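Local coordinates for kojibiose phosphorylase (PDB 6W0P), which belongs to glycoside hydrolase family 65, whose members join an N-terminal beta-sandwich domain, a central helical catalytic domain and a small C-terminal beta domain, at residues A[735-739]-A[740-744]; A[24-27]-A[28-32]; A[364-367]-A[368-371]. All blocks are in the same frame, centred on the assembly; numbering follows the deposited sequence. Where two conformers were deposited one is given.

In the fold
The three contacts are all local, each formed within one continuous run of residues. Along the chain the order is contact 2, contact 3, contact 1, and each falls in a different family 65 region. Contact 2 is the short helix 26-32 with the residues just before it, in the N-terminal region. Contact 3 starts helix 365-376 in the central catalytic region. Contact 1 is the C-terminal hairpin of strands 733-737 and 740-744. Contacts 2 and 3 have centres about 31 Å apart, on opposite sides of the chain's centre. Contact 1 lies about 28 Å from contact 3 and about 46 Å from contact 2, centre to centre. None touches another, but contact 2 reaches the catalytic region through T660.

Contact 1: A[735-739]-A[740-744]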
ATOM      1  N   ILE A 735      50.505  -7.666 -14.652  1.00 37.79           N
ATOM      2  CA  ILE A 735      49.377  -6.757 -14.955  0.60 37.93           C
ATOM      3  C   ILE A 735      49.121  -6.800 -16.464  1.00 38.64           C
ATOM      4  O   ILE A 735      50.084  -6.878 -17.236  1.00 40.01           O
ATOM      5  CB  ILE A 735      49.686  -5.358 -14.389  0.60 37.52           C
ATOM      6  CG1 ILE A 735      48.589  -4.342 -14.705  0.60 36.75           C
ATOM      7  CG2 ILE A 735      51.059  -4.873 -14.837  0.60 37.83           C
ATOM      8  CD1 ILE A 735      48.814  -3.019 -14.021  0.60 36.27           C
ATOM      9  N   ASN A 736      47.848  -6.786 -16.834  1.00 38.83           N
ATOM     10  CA  ASN A 736      47.380  -6.899 -18.229  1.00 39.54           C
ATOM     11  C   ASN A 736      46.901  -5.509 -18.664  1.00 37.88           C
ATOM     12  O   ASN A 736      45.936  -4.996 -18.031  1.00 37.39           O
ATOM     13  CB  ASN A 736      46.343  -8.021 -18.279  1.00 42.07           C
ATOM     14  CG  ASN A 736      46.128  -8.503 -19.683  1.00 44.99           C
ATOM     15  OD1 ASN A 736      45.778  -7.704 -20.542  1.00 47.67           O
ATOM     16  ND2 ASN A 736      46.379  -9.777 -19.924  1.00 47.48           N
ATOM     17  N   VAL A 737      47.583  -4.867 -19.618  1.00 36.48           N
ATOM     18  CA  VAL A 737      47.215  -3.504 -20.110  1.00 36.53           C
ATOM     19  C   VAL A 737      46.981  -3.550 -21.628  1.00 37.13           C
ATOM     20  O   VAL A 737      47.910  -3.956 -22.391  1.00 37.41           O
ATOM     21  CB  VAL A 737      48.250  -2.421 -19.730  1.00 36.86           C
ATOM     22  CG1 VAL A 737      47.714  -1.022 -19.982  1.00 36.72           C
ATOM     23  CG2 VAL A 737      48.701  -2.522 -18.278  1.00 36.40           C
ATOM     24  N   TYR A 738      45.786  -3.130 -22.061  1.00 36.44           N
ATOM     25  CA  TYR A 738      45.361  -3.143 -23.480  1.00 37.11           C
ATOM     26  C   TYR A 738      45.527  -4.577 -24.004  1.00 39.24           C
ATOM     27  O   TYR A 738      45.884  -4.760 -25.163  1.00 38.93           O
ATOM     28  CB  TYR A 738      46.145  -2.107 -24.295  1.00 36.63           C
ATOM     29  CG  TYR A 738      45.936  -0.678 -23.853  1.00 36.20           C
ATOM     30  CD1 TYR A 738      44.658  -0.146 -23.726  1.00 35.46           C
ATOM     31  CD2 TYR A 738      47.002   0.149 -23.541  1.00 35.45           C
ATOM     32  CE1 TYR A 738      44.443   1.163 -23.325  1.00 34.63           C
ATOM     33  CE2 TYR A 738      46.802   1.459 -23.134  1.00 34.94           C
ATOM     34  CZ  TYR A 738      45.520   1.970 -23.018  1.00 34.75           C
ATOM     35  OH  TYR A 738      45.315   3.258 -22.590  1.00 34.04           O
ATOM     36  N   GLY A 739      45.273  -5.570 -23.138  1.00 40.29           N
ATOM     37  CA  GLY A 739      45.245  -6.996 -23.499  1.00 40.49           C
ATOM     38  C   GLY A 739      46.620  -7.641 -23.561  1.00 41.96           C
ATOM     39  O   GLY A 739      46.649  -8.827 -23.934  1.00 42.46           O
ATOM     40  N   LYS A 740      47.704  -6.934 -23.197  1.00 42.75           N
ATOM     41  CA  LYS A 740      49.091  -7.502 -23.134  1.00 44.05           C
ATOM     42  C   LYS A 740      49.533  -7.652 -21.670  1.00 42.28           C
ATOM     43  O   LYS A 740      49.235  -6.742 -20.844  1.00 39.82           O
ATOM     44  CB  LYS A 740      50.111  -6.628 -23.877  1.00 47.08           C
ATOM     45  CG  LYS A 740      49.688  -6.128 -25.258  1.00 50.29           C
ATOM     46  CD  LYS A 740      50.394  -6.802 -26.417  1.00 53.12           C
ATOM     47  CE  LYS A 740      49.632  -6.703 -27.728  1.00 56.05           C
ATOM     48  NZ  LYS A 740      49.294  -5.298 -28.078  1.00 57.68           N
ATOM     49  N   LYS A 741      50.248  -8.737 -21.371  1.00 41.08           N
ATOM     50  CA  LYS A 741      50.686  -9.103 -20.003  1.00 41.24           C
ATOM     51  C   LYS A 741      52.111  -8.601 -19.745  1.00 40.46           C
ATOM     52  O   LYS A 741      53.064  -9.133 -20.355  1.00 41.75           O
ATOM     53  CB  LYS A 741      50.623 -10.612 -19.768  1.00 42.61           C
ATOM     54  CG  LYS A 741      51.096 -11.003 -18.375  1.00 44.69           C
ATOM     55  CD  LYS A 741      50.377 -12.178 -17.748  1.00 46.39           C
ATOM     56  CE  LYS A 741      51.267 -13.385 -17.553  1.00 47.31           C
ATOM     57  NZ  LYS A 741      50.568 -14.443 -16.777  1.00 48.25           N
ATOM     58  N   TYR A 742      52.253  -7.640 -18.840  1.00 37.85           N
ATOM     59  CA  TYR A 742      53.559  -7.126 -18.384  1.00 37.71           C
ATOM     60  C   TYR A 742      53.823  -7.665 -16.987  1.00 38.05           C
ATOM     61  O   TYR A 742      52.877  -8.108 -16.299  1.00 38.25           O
ATOM     62  CB  TYR A 742      53.573  -5.598 -18.340  1.00 37.18           C
ATOM     63  CG  TYR A 742      53.236  -4.907 -19.638  1.00 36.65           C
ATOM     64  CD1 TYR A 742      51.935  -4.850 -20.114  1.00 36.01           C
ATOM     65  CD2 TYR A 742      54.225  -4.313 -20.395  1.00 36.66           C
ATOM     66  CE1 TYR A 742      51.627  -4.206 -21.300  1.00 35.99           C
ATOM     67  CE2 TYR A 742      53.935  -3.656 -21.580  1.00 36.83           C
ATOM     68  CZ  TYR A 742      52.632  -3.608 -22.039  1.00 36.43           C
ATOM     69  OH  TYR A 742      52.334  -2.969 -23.205  1.00 36.40           O
ATOM     70  N   GLU A 743      55.079  -7.579 -16.585  1.00 38.49           N
ATOM     71  CA  GLU A 743      55.552  -7.822 -15.210  1.00 39.30           C
ATOM     72  C   GLU A 743      55.973  -6.468 -14.623  1.00 38.92           C
ATOM     73  O   GLU A 743      57.091  -6.031 -14.909  1.00 38.73           O
ATOM     74  CB  GLU A 743      56.714  -8.821 -15.243  1.00 40.12           C
ATOM     75  CG  GLU A 743      56.266 -10.270 -15.455  1.00 41.26           C
ATOM     76  CD  GLU A 743      57.415 -11.271 -15.445  1.00 42.63           C
ATOM     77  OE1 GLU A 743      58.533 -10.883 -15.837  1.00 43.27           O
ATOM     78  OE2 GLU A 743      57.204 -12.426 -15.019  1.00 44.09           O
ATOM     79  N   LEU A 744      55.124  -5.848 -13.812  1.00 38.07           N
ATOM     80  CA  LEU A 744      55.442  -4.556 -13.155  1.00 38.70           C
ATOM     81  C   LEU A 744      56.366  -4.813 -11.960  1.00 38.81           C
ATOM     82  O   LEU A 744      56.063  -5.670 -11.133  1.00 38.57           O
ATOM     83  CB  LEU A 744      54.129  -3.908 -12.723  1.00 38.46           C
ATOM     84  CG  LEU A 744      54.259  -2.654 -11.883  1.00 38.52           C
ATOM     85  CD1 LEU A 744      55.044  -1.588 -12.627  1.00 38.22           C
ATOM     86  CD2 LEU A 744      52.879  -2.149 -11.475  1.00 38.17           C
TER
HETATM   87  O   HOH W   1      49.835  -2.648 -23.850  1.00 37.60           O
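I735 and L744, both buried, meet at the base of the hairpin, where I735 CG2 lies 3.9 Å from L744 CB. The first torsion of I735 (chi1 178°) places CG1 anti to the backbone N and leaves CG2 between N and the carbonyl carbon, on the side of L744. V737 and Y742 lie on the same face of the hairpin as I735. V737 CB comes 4.1 Å from Y742 CE1. The face of I735, V737 and Y742 packs on I725 of strand 722-726 and on L748 and I750 of strand 747-751.

The two strands form an antiparallel beta hairpin closed by a type I' turn from V737 to K740. Y738 and G739 fill the two middle positions, both with positive phi, which at the second suits glycine. I735 with Y742 and V737 with K740 are hydrogen-bonded pairs, and N736 with K741 is the non-hydrogen-bonded pair between them. The bond from Y742 N to I735 O is 2.8 Å. K740 N reaches V737 O at 3.1 Å, but from well above the carbonyl plane. In return, V737 N donates to K740 O at 2.8 Å. This K740 O also receives a CA-H contact from N736 CA at 3.2 Å.

The Y742 ring has its edge to the other strand, with I735 O and V737 O near its plane. A water joins its outer end to the turn: it donates to V737 O at 2.7 Å and is hydrogen-bonded to Y742 OH at 2.6 Å. The Y738 OH is hydrogen-bonded to P694 O.

Contact 2: A[24-27]-A[28-32]; sequences DKSM and VSESI
M27 and E30 cross one another in the short helix 26-32, with K25 at the N-cap position. M27 CG lies 3.6 Å from E30 OE1. The M27 side chain leaves with CG beside the backbone N (chi1 -78°), runs straight through chi2 and bends only at the methyl end. E30 also has CG beside its backbone N (chi1 -73°) and is extended beyond it. This lays its chain back along the preceding turn, with E30 CG 3.3 Å from S26 O. The carboxylate then reaches R43 and L55: OE1 makes a salt bridge to R43 NH2 and accepts a hydrogen bond from L55 N.

S26 OG is hydrogen-bonded to K53 O, S29 OG to Y8 OH, and S31 OG to both T660 O and R43 NH1. V28 CB lies 3.4 Å from K25 O. The K25 chain bends at chi2, and its CB is 4.1 Å from S29 OG.

Along the backbone, S29 N donates to K25 O at 2.9 Å and E30 N to S26 O at 3.2 Å, both nearly straight. The bond from S31 N to M27 O is more bent, with an N-H...O angle of 142°. At the start of the helix a water donates to D24 O at 3.0 Å and accepts from V28 N at 3.2 Å.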
ATOM      1  N   ASP A  24      19.526  30.937   1.277  1.00 39.72           N
ATOM      2  CA  ASP A  24      18.690  29.992   0.490  1.00 40.79           C
ATOM      3  C   ASP A  24      19.396  28.627   0.362  1.00 39.44           C
ATOM      4  O   ASP A  24      18.702  27.659  -0.014  1.00 39.28           O
ATOM      5  CB  ASP A  24      18.340  30.586  -0.883  1.00 43.81           C
ATOM      6  CG  ASP A  24      19.531  31.154  -1.633  1.00 47.47           C
ATOM      7  OD1 ASP A  24      20.361  31.819  -0.977  1.00 51.87           O
ATOM      8  OD2 ASP A  24      19.629  30.938  -2.868  1.00 53.03           O
ATOM      9  N   LYS A  25      20.713  28.564   0.609  1.00 37.22           N
ATOM     10  CA  LYS A  25      21.527  27.317   0.587  1.00 36.81           C
ATOM     11  C   LYS A  25      21.811  26.839   2.008  1.00 35.90           C
ATOM     12  O   LYS A  25      22.637  25.973   2.140  1.00 35.86           O
ATOM     13  CB  LYS A  25      22.858  27.549  -0.123  1.00 36.64           C
ATOM     14  CG  LYS A  25      22.736  28.122  -1.527  1.00 37.13           C
ATOM     15  CD  LYS A  25      21.852  27.302  -2.411  1.00 37.37           C
ATOM     16  CE  LYS A  25      21.825  27.839  -3.826  1.00 37.86           C
ATOM     17  NZ  LYS A  25      20.902  27.062  -4.691  1.00 37.74           N
ATOM     18  N   SER A  26      21.163  27.418   3.021  1.00 35.86           N
ATOM     19  CA  SER A  26      21.449  27.164   4.457  1.00 35.92           C
ATOM     20  C   SER A  26      21.534  25.645   4.693  1.00 34.49           C
ATOM     21  O   SER A  26      22.549  25.184   5.196  1.00 33.53           O
ATOM     22  CB  SER A  26      20.413  27.832   5.345  1.00 36.14           C
ATOM     23  OG  SER A  26      20.354  27.217   6.629  1.00 37.55           O
ATOM     24  N   MET A  27      20.508  24.892   4.320  1.00 33.93           N
ATOM     25  CA  MET A  27      20.485  23.430   4.573  1.00 34.71           C
ATOM     26  C   MET A  27      21.389  22.678   3.581  1.00 33.32           C
ATOM     27  O   MET A  27      21.894  21.613   3.955  1.00 32.08           O
ATOM     28  CB  MET A  27      19.049  22.898   4.531  1.00 36.40           C
ATOM     29  CG  MET A  27      18.266  23.212   5.840  1.00 38.00           C
ATOM     30  SD  MET A  27      16.545  22.604   5.804  1.00 39.75           S
ATOM     31  CE  MET A  27      16.834  20.847   5.562  1.00 39.62           C
ATOM     32  N   VAL A  28      21.626  23.223   2.383  1.00 32.92           N
ATOM     33  CA  VAL A  28      22.532  22.613   1.364  1.00 32.92           C
ATOM     34  C   VAL A  28      23.947  22.595   1.943  1.00 33.08           C
ATOM     35  O   VAL A  28      24.570  21.541   1.899  1.00 32.97           O
ATOM     36  CB  VAL A  28      22.481  23.345   0.004  1.00 32.56           C
ATOM     37  CG1 VAL A  28      23.615  22.917  -0.912  1.00 32.40           C
ATOM     38  CG2 VAL A  28      21.145  23.138  -0.686  1.00 32.32           C
ATOM     39  N   SER A  29      24.401  23.725   2.494  1.00 33.45           N
ATOM     40  CA  SER A  29      25.738  23.902   3.106  1.00 33.00           C
ATOM     41  C   SER A  29      25.857  22.970   4.314  1.00 32.84           C
ATOM     42  O   SER A  29      26.833  22.213   4.397  1.00 32.60           O
ATOM     43  CB  SER A  29      25.984  25.353   3.448  1.00 33.52           C
ATOM     44  OG  SER A  29      25.860  26.172   2.282  1.00 33.71           O
ATOM     45  N   GLU A  30      24.880  22.983   5.213  1.00 32.99           N
ATOM     46  CA  GLU A  30      24.821  22.028   6.348  1.00 32.31           C
ATOM     47  C   GLU A  30      25.176  20.612   5.854  1.00 31.75           C
ATOM     48  O   GLU A  30      25.929  19.892   6.561  1.00 31.84           O
ATOM     49  CB  GLU A  30      23.425  21.995   6.978  1.00 33.09           C
ATOM     50  CG  GLU A  30      23.062  23.215   7.808  1.00 33.71           C
ATOM     51  CD  GLU A  30      21.702  23.133   8.499  1.00 34.54           C
ATOM     52  OE1 GLU A  30      20.886  22.243   8.138  1.00 33.74           O
ATOM     53  OE2 GLU A  30      21.447  23.968   9.396  1.00 35.37           O
ATOM     54  N   SER A  31      24.620  20.180   4.717  1.00 30.33           N
ATOM     55  CA  SER A  31      24.805  18.794   4.216  1.00 29.60           C
ATOM     56  C   SER A  31      26.247  18.629   3.696  1.00 28.62           C
ATOM     57  O   SER A  31      26.968  17.734   4.148  1.00 28.39           O
ATOM     58  CB  SER A  31      23.775  18.466   3.162  1.00 29.55           C
ATOM     59  OG  SER A  31      22.459  18.491   3.695  1.00 28.55           O
ATOM     60  N   ILE A  32      26.662  19.547   2.840  1.00 27.85           N
ATOM     61  CA  ILE A  32      27.930  19.483   2.065  1.00 27.75           C
ATOM     62  C   ILE A  32      29.105  19.522   3.024  1.00 26.98           C
ATOM     63  O   ILE A  32      30.072  18.757   2.826  1.00 26.39           O
ATOM     64  CB  ILE A  32      27.980  20.622   1.028  1.00 27.82           C
ATOM     65  CG1 ILE A  32      26.979  20.360  -0.099  1.00 28.00           C
ATOM     66  CG2 ILE A  32      29.404  20.821   0.520  1.00 27.89           C
ATOM     67  CD1 ILE A  32      26.887  21.469  -1.121  1.00 28.63           C
TER
HETATM   68  O   HOH W   2      19.173  25.045   1.426  1.00 35.56           O

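Contact 3: A[364-367]-A[368-371]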
ATOM      1  N   ASN A 364      41.259  -0.221   1.871  1.00 32.03           N
ATOM      2  CA  ASN A 364      41.219  -0.476   3.337  1.00 32.27           C
ATOM      3  C   ASN A 364      40.531  -1.813   3.603  1.00 32.92           C
ATOM      4  O   ASN A 364      39.289  -1.839   3.717  1.00 33.60           O
ATOM      5  CB  ASN A 364      40.530   0.689   4.042  1.00 31.54           C
ATOM      6  CG  ASN A 364      40.518   0.603   5.552  1.00 32.08           C
ATOM      7  OD1 ASN A 364      40.968  -0.394   6.120  1.00 31.79           O
ATOM      8  ND2 ASN A 364      39.978   1.646   6.195  1.00 30.80           N
ATOM      9  N   GLN A 365      41.311  -2.880   3.742  1.00 33.64           N
ATOM     10  CA  GLN A 365      40.745  -4.242   3.901  1.00 34.54           C
ATOM     11  C   GLN A 365      39.815  -4.315   5.117  1.00 35.00           C
ATOM     12  O   GLN A 365      38.797  -5.035   5.055  1.00 36.19           O
ATOM     13  CB  GLN A 365      41.833  -5.290   4.080  1.00 34.37           C
ATOM     14  CG  GLN A 365      41.253  -6.691   4.059  1.00 34.00           C
ATOM     15  CD  GLN A 365      42.326  -7.725   4.228  1.00 34.58           C
ATOM     16  OE1 GLN A 365      43.512  -7.410   4.152  1.00 35.07           O
ATOM     17  NE2 GLN A 365      41.906  -8.954   4.474  1.00 33.30           N
ATOM     18  N   GLU A 366      40.193  -3.664   6.204  1.00 36.23           N
ATOM     19  CA  GLU A 366      39.458  -3.709   7.492  1.00 37.86           C
ATOM     20  C   GLU A 366      38.090  -3.029   7.298  1.00 36.27           C
ATOM     21  O   GLU A 366      37.086  -3.531   7.823  1.00 35.67           O
ATOM     22  CB  GLU A 366      40.336  -3.066   8.570  1.00 40.11           C
ATOM     23  CG  GLU A 366      39.852  -3.284   9.998  1.00 42.60           C
ATOM     24  CD  GLU A 366      39.766  -4.732  10.485  1.00 44.77           C
ATOM     25  OE1 GLU A 366      40.351  -5.651   9.836  1.00 45.73           O
ATOM     26  OE2 GLU A 366      39.105  -4.942  11.539  1.00 46.70           O
ATOM     27  N   ALA A 367      38.034  -1.939   6.536  1.00 35.26           N
ATOM     28  CA  ALA A 367      36.760  -1.285   6.179  1.00 34.85           C
ATOM     29  C   ALA A 367      35.923  -2.233   5.308  1.00 34.71           C
ATOM     30  O   ALA A 367      34.746  -2.450   5.662  1.00 34.51           O
ATOM     31  CB  ALA A 367      37.021   0.040   5.512  1.00 34.93           C
ATOM     32  N   ALA A 368      36.492  -2.804   4.243  1.00 33.67           N
ATOM     33  CA  ALA A 368      35.788  -3.768   3.356  1.00 33.69           C
ATOM     34  C   ALA A 368      35.234  -4.929   4.194  1.00 34.01           C
ATOM     35  O   ALA A 368      34.049  -5.246   4.076  1.00 33.16           O
ATOM     36  CB  ALA A 368      36.705  -4.279   2.273  1.00 33.15           C
ATOM     37  N   LYS A 369      36.070  -5.547   5.021  1.00 35.23           N
ATOM     38  CA  LYS A 369      35.667  -6.713   5.858  1.00 36.51           C
ATOM     39  C   LYS A 369      34.578  -6.293   6.862  1.00 35.39           C
ATOM     40  O   LYS A 369      33.639  -7.075   7.062  1.00 34.70           O
ATOM     41  CB  LYS A 369      36.895  -7.321   6.545  1.00 39.46           C
ATOM     42  CG  LYS A 369      36.607  -8.329   7.649  1.00 42.16           C
ATOM     43  CD  LYS A 369      37.624  -9.468   7.765  1.00 45.39           C
ATOM     44  CE  LYS A 369      38.622  -9.300   8.899  1.00 48.66           C
ATOM     45  NZ  LYS A 369      39.794 -10.203   8.731  1.00 50.91           N
ATOM     46  N   ASP A 370      34.676  -5.091   7.446  1.00 34.63           N
ATOM     47  CA  ASP A 370      33.718  -4.585   8.468  1.00 33.40           C
ATOM     48  C   ASP A 370      32.345  -4.366   7.835  1.00 33.47           C
ATOM     49  O   ASP A 370      31.337  -4.729   8.489  1.00 33.13           O
ATOM     50  CB  ASP A 370      34.257  -3.361   9.206  1.00 32.83           C
ATOM     51  CG  ASP A 370      35.135  -3.731  10.396  1.00 33.47           C
ATOM     52  OD1 ASP A 370      35.323  -4.933  10.602  1.00 33.19           O
ATOM     53  OD2 ASP A 370      35.642  -2.816  11.104  1.00 33.53           O
ATOM     54  N   LEU A 371      32.292  -3.842   6.607  1.00 33.49           N
ATOM     55  CA  LEU A 371      31.019  -3.711   5.852  1.00 33.75           C
ATOM     56  C   LEU A 371      30.315  -5.072   5.774  1.00 34.12           C
ATOM     57  O   LEU A 371      29.097  -5.101   6.025  1.00 34.78           O
ATOM     58  CB  LEU A 371      31.280  -3.130   4.463  1.00 33.39           C
ATOM     59  CG  LEU A 371      31.484  -1.628   4.455  1.00 33.35           C
ATOM     60  CD1 LEU A 371      31.851  -1.130   3.070  1.00 33.82           C
ATOM     61  CD2 LEU A 371      30.238  -0.925   4.951  1.00 33.40           C
TER
HETATM   62  O   HOH W   3      37.420  -3.357  12.731  1.00 39.53           O
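A368 N, K369 N, D370 N and L371 N donate in turn to N364 O, Q365 O, E366 O and A367 O, the i to i+4 pattern of an alpha helix. The N-H...O angle of D370 N to E366 O is 145°, the most bent of the four. N364 is the N-cap: its OD1 accepts a weak hydrogen bond from A367 N at 3.3 Å.

E366 and D370 come together one turn apart. E366 CG is anti to the backbone N (chi1 -168°), and a bend at chi2 brings the carboxylate along the helix. E366 OE2 stands 3.9 Å from D370 OD1, with the carboxylate planes 70° apart. A water lies 2.6 Å from E366 OE2 and 2.5 Å from D370 OD2. With other acceptors nearby it may not donate to both, but could soften the repulsion. E366 OE1 is nearer K369, whose CE is 4.1 Å away. K369 NZ forms a salt bridge with D436.

Helix 365-376 packs on helices 351-361 and 418-434 in the (alpha/alpha)6-barrel catalytic domain. A367, A368 and L371 touch L357, Y360 and L361 of the first. Q365 and K369 meet the second, where Q365 NE2 is hydrogen-bonded to Y430 OH.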